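Local coordinates for protein methionine gamma-lyase (Trichomonas vaginalis, PDB 1PFF) that belongs to the Cys/Met metabolism family of pyridoxal phosphate-dependent enzymes and is built as a two-domain chain in an assembly of four, at residues P95-I100 and Y224-P229; V99-D104 and H234-K239. All coordinates share one frame; numbering follows the deposited sequence.

Contact 1 (P95-I100 and Y224-P229); sequences PTLKVI and YYPGLP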
ATOM      1  N   PRO A  95      12.305  22.571  23.258  1.00 24.22           N
ATOM      2  CA  PRO A  95      13.646  22.205  23.711  1.00 22.92           C
ATOM      3  C   PRO A  95      13.592  21.670  25.142  1.00 21.32           C
ATOM      4  O   PRO A  95      13.997  20.533  25.376  1.00 20.89           O
ATOM      5  CB  PRO A  95      14.445  23.526  23.627  1.00 23.07           C
ATOM      6  CG  PRO A  95      13.487  24.551  23.135  1.00 23.36           C
ATOM      7  CD  PRO A  95      12.088  24.025  23.334  1.00 24.24           C
ATOM      8  N   THR A  96      13.071  22.464  26.076  1.00 19.15           N
ATOM      9  CA  THR A  96      13.258  22.147  27.491  1.00 17.12           C
ATOM     10  C   THR A  96      11.958  21.884  28.245  1.00 15.58           C
ATOM     11  O   THR A  96      11.925  21.985  29.474  1.00 13.91           O
ATOM     12  CB  THR A  96      14.067  23.252  28.186  1.00 17.51           C
ATOM     13  OG1 THR A  96      13.503  24.519  27.841  1.00 16.70           O
ATOM     14  CG2 THR A  96      15.500  23.314  27.634  1.00 17.90           C
ATOM     15  N   LEU A  97      10.903  21.579  27.489  1.00 14.18           N
ATOM     16  CA  LEU A  97       9.634  21.062  28.023  1.00 14.16           C
ATOM     17  C   LEU A  97       8.933  22.085  28.915  1.00 13.23           C
ATOM     18  O   LEU A  97       8.296  21.736  29.913  1.00 12.11           O
ATOM     19  CB  LEU A  97       9.855  19.738  28.782  1.00 14.88           C
ATOM     20  CG  LEU A  97      10.172  18.384  28.109  1.00 16.77           C
ATOM     21  CD1 LEU A  97       9.113  17.992  27.076  1.00 20.03           C
ATOM     22  CD2 LEU A  97      11.564  18.348  27.494  1.00 18.96           C
ATOM     23  N   LYS A  98       9.075  23.356  28.558  1.00 12.45           N
ATOM     24  CA  LYS A  98       8.339  24.407  29.248  1.00 11.82           C
ATOM     25  C   LYS A  98       6.849  24.084  29.228  1.00 11.49           C
ATOM     26  O   LYS A  98       6.301  23.676  28.194  1.00 12.00           O
ATOM     27  CB  LYS A  98       8.597  25.753  28.592  1.00 11.71           C
ATOM     28  CG  LYS A  98       8.024  26.939  29.375  1.00 12.00           C
ATOM     29  CD  LYS A  98       8.358  28.241  28.658  1.00 13.02           C
ATOM     30  CE  LYS A  98       7.284  28.588  27.617  1.00 13.16           C
ATOM     31  NZ  LYS A  98       7.719  29.778  26.823  1.00 13.33           N
ATOM     32  N   VAL A  99       6.194  24.273  30.370  1.00 11.41           N
ATOM     33  CA  VAL A  99       4.769  23.971  30.481  1.00 11.05           C
ATOM     34  C   VAL A  99       3.937  25.253  30.456  1.00 10.93           C
ATOM     35  O   VAL A  99       4.193  26.184  31.220  1.00 11.42           O
ATOM     36  CB  VAL A  99       4.461  23.169  31.777  1.00 11.07           C
ATOM     37  CG1 VAL A  99       2.963  22.958  31.928  1.00 10.69           C
ATOM     38  CG2 VAL A  99       5.209  21.823  31.779  1.00 11.53           C
ATOM     39  N   ILE A 100       2.950  25.307  29.570  1.00 10.29           N
ATOM     40  CA  ILE A 100       2.043  26.452  29.514  1.00 10.48           C
ATOM     41  C   ILE A 100       0.664  26.041  30.035  1.00 10.75           C
ATOM     42  O   ILE A 100       0.108  25.016  29.609  1.00  9.96           O
ATOM     43  CB  ILE A 100       1.964  27.020  28.073  1.00 10.56           C
ATOM     44  CG1 ILE A 100       3.351  27.509  27.631  1.00 10.48           C
ATOM     45  CG2 ILE A 100       0.919  28.150  27.983  1.00 10.98           C
ATOM     46  CD1 ILE A 100       3.540  27.597  26.088  1.00 10.75           C
ATOM     47  N   TYR A 224      15.066  18.245  32.415  1.00 15.02           N
ATOM     48  CA  TYR A 224      13.827  18.913  32.042  1.00 14.79           C
ATOM     49  C   TYR A 224      12.767  17.859  31.751  1.00 14.35           C
ATOM     50  O   TYR A 224      12.817  17.179  30.729  1.00 14.07           O
ATOM     51  CB  TYR A 224      14.063  19.832  30.842  1.00 15.24           C
ATOM     52  CG  TYR A 224      15.243  20.757  31.044  1.00 15.81           C
ATOM     53  CD1 TYR A 224      16.510  20.432  30.547  1.00 17.10           C
ATOM     54  CD2 TYR A 224      15.094  21.953  31.747  1.00 16.22           C
ATOM     55  CE1 TYR A 224      17.601  21.288  30.748  1.00 16.92           C
ATOM     56  CE2 TYR A 224      16.172  22.806  31.954  1.00 16.73           C
ATOM     57  CZ  TYR A 224      17.414  22.470  31.455  1.00 17.26           C
ATOM     58  OH  TYR A 224      18.476  23.318  31.658  1.00 19.17           O
ATOM     59  N   TYR A 225      11.849  17.681  32.697  1.00 14.26           N
ATOM     60  CA  TYR A 225      10.753  16.715  32.553  1.00 13.63           C
ATOM     61  C   TYR A 225       9.572  17.150  33.420  1.00 13.50           C
ATOM     62  O   TYR A 225       9.733  17.357  34.628  1.00 13.96           O
ATOM     63  CB  TYR A 225      11.200  15.285  32.910  1.00 13.37           C
ATOM     64  CG  TYR A 225      10.097  14.265  32.678  1.00 11.79           C
ATOM     65  CD1 TYR A 225       9.652  13.977  31.384  1.00 12.27           C
ATOM     66  CD2 TYR A 225       9.471  13.626  33.749  1.00 11.63           C
ATOM     67  CE1 TYR A 225       8.619  13.055  31.150  1.00 12.66           C
ATOM     68  CE2 TYR A 225       8.430  12.691  33.531  1.00 11.56           C
ATOM     69  CZ  TYR A 225       8.008  12.425  32.228  1.00 12.48           C
ATOM     70  OH  TYR A 225       7.001  11.514  32.003  1.00 13.93           O
ATOM     71  N   PRO A 226       8.402  17.342  32.809  1.00 13.76           N
ATOM     72  CA  PRO A 226       7.220  17.842  33.538  1.00 13.23           C
ATOM     73  C   PRO A 226       6.826  17.049  34.793  1.00 12.67           C
ATOM     74  O   PRO A 226       6.271  17.643  35.713  1.00 12.45           O
ATOM     75  CB  PRO A 226       6.110  17.787  32.483  1.00 13.60           C
ATOM     76  CG  PRO A 226       6.847  17.974  31.188  1.00 13.28           C
ATOM     77  CD  PRO A 226       8.124  17.176  31.368  1.00 13.85           C
ATOM     78  N   GLY A 227       7.134  15.755  34.834  1.00 12.77           N
ATOM     79  CA  GLY A 227       6.823  14.917  35.979  1.00 12.59           C
ATOM     80  C   GLY A 227       7.710  15.084  37.205  1.00 12.83           C
ATOM     81  O   GLY A 227       7.395  14.554  38.270  1.00 12.83           O
ATOM     82  N   LEU A 228       8.819  15.796  37.065  1.00 12.80           N
ATOM     83  CA  LEU A 228       9.696  16.070  38.214  1.00 13.47           C
ATOM     84  C   LEU A 228       9.170  17.266  39.007  1.00 13.98           C
ATOM     85  O   LEU A 228       8.871  18.310  38.420  1.00 13.73           O
ATOM     86  CB  LEU A 228      11.139  16.329  37.773  1.00 13.50           C
ATOM     87  CG  LEU A 228      11.888  15.185  37.082  1.00 14.86           C
ATOM     88  CD1 LEU A 228      13.251  15.675  36.635  1.00 16.44           C
ATOM     89  CD2 LEU A 228      12.016  13.935  37.973  1.00 15.17           C
ATOM     90  N   PRO A 229       9.038  17.115  40.324  1.00 14.52           N
ATOM     91  CA  PRO A 229       8.630  18.236  41.184  1.00 15.26           C
ATOM     92  C   PRO A 229       9.552  19.461  41.073  1.00 15.88           C
ATOM     93  O   PRO A 229       9.091  20.563  41.340  1.00 16.69           O
ATOM     94  CB  PRO A 229       8.651  17.628  42.586  1.00 15.41           C
ATOM     95  CG  PRO A 229       8.415  16.144  42.339  1.00 15.48           C
ATOM     96  CD  PRO A 229       9.181  15.854  41.082  1.00 14.69           C
TER

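Contact 2 (V99-D104 and H234-K239); sequences VIDIED and HEIAKK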
ATOM      1  N   VAL A  99       6.194  24.273  30.370  1.00 11.41           N
ATOM      2  CA  VAL A  99       4.769  23.971  30.481  1.00 11.05           C
ATOM      3  C   VAL A  99       3.937  25.253  30.456  1.00 10.93           C
ATOM      4  O   VAL A  99       4.193  26.184  31.220  1.00 11.42           O
ATOM      5  CB  VAL A  99       4.461  23.169  31.777  1.00 11.07           C
ATOM      6  CG1 VAL A  99       2.963  22.958  31.928  1.00 10.69           C
ATOM      7  CG2 VAL A  99       5.209  21.823  31.779  1.00 11.53           C
ATOM      8  N   ILE A 100       2.950  25.307  29.570  1.00 10.29           N
ATOM      9  CA  ILE A 100       2.043  26.452  29.514  1.00 10.48           C
ATOM     10  C   ILE A 100       0.664  26.041  30.035  1.00 10.75           C
ATOM     11  O   ILE A 100       0.108  25.016  29.609  1.00  9.96           O
ATOM     12  CB  ILE A 100       1.964  27.020  28.073  1.00 10.56           C
ATOM     13  CG1 ILE A 100       3.351  27.509  27.631  1.00 10.48           C
ATOM     14  CG2 ILE A 100       0.919  28.150  27.983  1.00 10.98           C
ATOM     15  CD1 ILE A 100       3.540  27.597  26.088  1.00 10.75           C
ATOM     16  N   ASP A 101       0.128  26.845  30.955  1.00 10.61           N
ATOM     17  CA  ASP A 101      -1.196  26.612  31.508  1.00 11.15           C
ATOM     18  C   ASP A 101      -2.269  26.872  30.441  1.00 11.02           C
ATOM     19  O   ASP A 101      -2.573  28.027  30.114  1.00  9.91           O
ATOM     20  CB  ASP A 101      -1.404  27.501  32.743  1.00 11.74           C
ATOM     21  CG  ASP A 101      -2.649  27.140  33.519  1.00 12.75           C
ATOM     22  OD1 ASP A 101      -2.624  27.286  34.755  1.00 15.27           O
ATOM     23  OD2 ASP A 101      -3.705  26.727  32.991  1.00 12.22           O
ATOM     24  N   ILE A 102      -2.833  25.790  29.897  1.00 11.14           N
ATOM     25  CA  ILE A 102      -3.790  25.891  28.785  1.00 11.07           C
ATOM     26  C   ILE A 102      -5.041  26.667  29.198  1.00 11.28           C
ATOM     27  O   ILE A 102      -5.441  27.619  28.522  1.00 10.02           O
ATOM     28  CB  ILE A 102      -4.173  24.479  28.238  1.00 11.42           C
ATOM     29  CG1 ILE A 102      -2.945  23.760  27.647  1.00 10.97           C
ATOM     30  CG2 ILE A 102      -5.292  24.587  27.208  1.00 10.13           C
ATOM     31  CD1 ILE A 102      -3.176  22.251  27.392  1.00 10.79           C
ATOM     32  N   GLU A 103      -5.659  26.251  30.304  1.00 11.76           N
ATOM     33  CA  GLU A 103      -6.870  26.907  30.794  1.00 13.08           C
ATOM     34  C   GLU A 103      -6.630  28.414  31.016  1.00 12.65           C
ATOM     35  O   GLU A 103      -7.463  29.251  30.639  1.00 12.50           O
ATOM     36  CB  GLU A 103      -7.375  26.224  32.072  1.00 13.62           C
ATOM     37  CG  GLU A 103      -8.649  26.820  32.653  1.00 17.43           C
ATOM     38  CD  GLU A 103      -9.438  25.841  33.514  1.00 22.93           C
ATOM     39  OE1 GLU A 103      -8.896  24.783  33.909  1.00 24.10           O
ATOM     40  OE2 GLU A 103     -10.620  26.133  33.799  1.00 26.43           O
ATOM     41  N   ASP A 104      -5.481  28.751  31.600  1.00 12.42           N
ATOM     42  CA  ASP A 104      -5.155  30.153  31.869  1.00 12.87           C
ATOM     43  C   ASP A 104      -4.846  30.937  30.599  1.00 12.46           C
ATOM     44  O   ASP A 104      -5.205  32.117  30.492  1.00 12.24           O
ATOM     45  CB  ASP A 104      -3.991  30.281  32.860  1.00 13.28           C
ATOM     46  CG  ASP A 104      -3.720  31.723  33.233  1.00 15.48           C
ATOM     47  OD1 ASP A 104      -4.556  32.312  33.948  1.00 18.45           O
ATOM     48  OD2 ASP A 104      -2.730  32.361  32.822  1.00 16.98           O
ATOM     49  N   HIS A 234       5.552  21.820  36.839  1.00 13.56           N
ATOM     50  CA  HIS A 234       5.075  20.519  37.320  1.00 13.29           C
ATOM     51  C   HIS A 234       3.628  20.589  37.807  1.00 13.01           C
ATOM     52  O   HIS A 234       2.811  19.739  37.460  1.00 13.69           O
ATOM     53  CB  HIS A 234       5.981  19.948  38.419  1.00 13.22           C
ATOM     54  CG  HIS A 234       5.423  18.722  39.076  1.00 13.70           C
ATOM     55  ND1 HIS A 234       5.351  17.507  38.432  1.00 13.28           N
ATOM     56  CD2 HIS A 234       4.876  18.533  40.304  1.00 13.78           C
ATOM     57  CE1 HIS A 234       4.805  16.613  39.242  1.00 14.21           C
ATOM     58  NE2 HIS A 234       4.510  17.212  40.385  1.00 12.55           N
ATOM     59  N   GLU A 235       3.307  21.605  38.601  1.00 13.00           N
ATOM     60  CA  GLU A 235       1.952  21.737  39.136  1.00 13.83           C
ATOM     61  C   GLU A 235       0.910  22.029  38.054  1.00 13.34           C
ATOM     62  O   GLU A 235      -0.207  21.516  38.105  1.00 13.21           O
ATOM     63  CB  GLU A 235       1.919  22.762  40.270  1.00 14.32           C
ATOM     64  CG  GLU A 235       2.756  22.284  41.453  1.00 18.28           C
ATOM     65  CD  GLU A 235       3.175  23.390  42.399  1.00 22.33           C
ATOM     66  OE1 GLU A 235       2.699  24.542  42.244  1.00 23.69           O
ATOM     67  OE2 GLU A 235       3.979  23.091  43.310  1.00 23.93           O
ATOM     68  N   ILE A 236       1.297  22.811  37.052  1.00 13.34           N
ATOM     69  CA  ILE A 236       0.430  23.032  35.904  1.00 13.16           C
ATOM     70  C   ILE A 236       0.250  21.739  35.111  1.00 13.05           C
ATOM     71  O   ILE A 236      -0.862  21.397  34.722  1.00 13.03           O
ATOM     72  CB  ILE A 236       0.978  24.144  34.993  1.00 13.34           C
ATOM     73  CG1 ILE A 236       0.874  25.508  35.694  1.00 13.04           C
ATOM     74  CG2 ILE A 236       0.203  24.160  33.683  1.00 12.97           C
ATOM     75  CD1 ILE A 236       1.657  26.612  35.006  1.00 16.26           C
ATOM     76  N   ALA A 237       1.347  21.027  34.883  1.00 12.83           N
ATOM     77  CA  ALA A 237       1.312  19.786  34.123  1.00 13.08           C
ATOM     78  C   ALA A 237       0.383  18.783  34.811  1.00 13.53           C
ATOM     79  O   ALA A 237      -0.401  18.117  34.152  1.00 12.96           O
ATOM     80  CB  ALA A 237       2.719  19.214  33.962  1.00 13.01           C
ATOM     81  N   LYS A 238       0.455  18.718  36.141  1.00 14.33           N
ATOM     82  CA  LYS A 238      -0.374  17.813  36.947  1.00 15.71           C
ATOM     83  C   LYS A 238      -1.880  18.014  36.746  1.00 15.93           C
ATOM     84  O   LYS A 238      -2.656  17.055  36.807  1.00 16.24           O
ATOM     85  CB  LYS A 238      -0.037  17.981  38.436  1.00 15.90           C
ATOM     86  CG  LYS A 238      -0.407  16.795  39.298  1.00 19.26           C
ATOM     87  CD  LYS A 238      -0.539  17.152  40.791  1.00 21.05           C
ATOM     88  CE  LYS A 238       0.756  17.705  41.358  1.00 21.22           C
ATOM     89  NZ  LYS A 238       0.978  17.293  42.773  1.00 19.62           N
ATOM     90  N   LYS A 239      -2.299  19.254  36.527  1.00 15.81           N
ATOM     91  CA  LYS A 239      -3.717  19.521  36.338  1.00 16.02           C
ATOM     92  C   LYS A 239      -4.222  19.332  34.903  1.00 15.33           C
ATOM     93  O   LYS A 239      -5.421  19.138  34.710  1.00 14.91           O
ATOM     94  CB  LYS A 239      -4.110  20.890  36.893  1.00 16.97           C
ATOM     95  CG  LYS A 239      -3.518  22.076  36.186  1.00 19.27           C
ATOM     96  CD  LYS A 239      -4.021  23.370  36.838  1.00 22.25           C
ATOM     97  CE  LYS A 239      -3.755  24.557  35.950  1.00 22.59           C
ATOM     98  NZ  LYS A 239      -4.123  25.827  36.632  1.00 22.79           N
TER
HETATM   99  O   HOH W   1      -5.595  27.419  35.013  1.00 38.20           O

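Contact 1 (P95-I100 and Y224-P229)
With OG1 between the backbone N and the carbonyl carbon (chi1 48°), Thr-96 CG2 is anti to its carbonyl carbon, and Tyr-224 places its ring carbon CG likewise (chi1 -51°); between them, the two rotations bring the threonine methyl over one face of the tyrosine ring. Thr-96 CG2 stands 4.1 Å from the centroid of the Tyr-224 ring and only 4° off its normal, a CH-pi contact aimed at the ring centre. Thr-96 CB lies over the same ring nearer its root, 3.9 Å from Tyr-224 CD2. The backbone joins in as well, since Thr-96 O comes within 3.3 Å of Tyr-224 CB. At its far end the tyrosine hydroxyl is hydrogen-bonded to Asp-251.

The contact spans the two domains of a fold-type I PLP-dependent enzyme. Segment 95-100 belongs to the loop between strand 84-90 of the seven-stranded sheet and helix 102-109, whereas segment 224-229 follows strand 223-224 at the margin of the smaller, five-stranded sheet. Leu-97, with positive phi and psi, sends its side chain toward this second domain. Its CD2 methyl rests 3.7 Å from the carbonyl oxygen Tyr-224 O, and its CB meets the Pro-226 ring at CD, 4.0 Å away, the two side chains crossing at about a right angle. Met-247 and Ala-249 of strand 247-251 also touch Leu-97, which is thereby buried against the smaller sheet. Further along, Val-99 sets its CG2 methyl 4.2 Å from Pro-226 CB. The proline occupies the second position of a type I beta turn from Tyr-225 to Leu-228, closed by the bond from Leu-228 N to Tyr-225 O, and its apolar ring is the surface that both Leu-97 and Val-99 meet.

Contact 2 (V99-D104 and H234-K239)
The carboxylate of Asp-101 is gripped by Lys-239 at one oxygen and by the first turn of the helix it caps at the other. Lys-239 NZ donates to Asp-101 OD1 at 2.8 Å in a salt bridge, arriving on the syn side and 23° out of the carboxylate plane. Asp-101 OD2 is approached from well above that plane, 60° out of it, by the backbone N-H of Asp-104 at 3.0 Å. A water bridges the pair, donating to Asp-101 OD2 (2.9 Å) and accepting from Lys-239 NZ (2.7 Å). Three partners thus hold the flat group, and the ammonium together with the start of helix 102-109 would be expected to favour its negative charge.

Lys-239 reaches this point by an extended chain that crosses the aspartate at about a right angle. Its CG sits between the backbone N and the carbonyl carbon (chi1 66°), and beyond CG the chain runs out straight, bringing CE as well as NZ up to the carboxylate.

Beside the polar pair the packing is apolar and centres on Ile-236. Its CG2 methyl lies 3.6 Å from Asp-101 CA and 3.5 Å from Val-99 CG1, the valine and isoleucine side chains running past each other in opposite directions. The end of Ile-236, CD1, touches Asp-101 CB at 3.9 Å, while Val-99 CG2 adds a looser contact with Ala-237 CB. Gln-240 fastens the same backbone, its side chain bonding to Ile-100 O and Ile-102 N. Asp-101 therefore combines two roles, a salt bridge to helix 234-240 of the smaller domain and the classic N-cap of helix 102-109, which follows strand 84-90 in the large domain of the fold-type I PLP-dependent enzymes, with its seven-stranded sheet.

How the contacts relate
Contacts 1 and 2 are neighbouring parts of one interface, their centres about 10 Å apart and on the same side of the chain's centre. Both begin from the same connection after strand 84-90 and share Val-99 and Ile-100; the side chain of Val-99 faces both partners. On the other side of the interface, segments 224-229 and 234-239 are tied directly, Pro-226 O lying 2.9 Å from His-234 ND1 in a probable hydrogen bond, with Leu-228 O packed 3.3 Å from His-234 CB. Contact 2 adds a salt bridge and a helix cap to apolar packing of the kind found in contact 1.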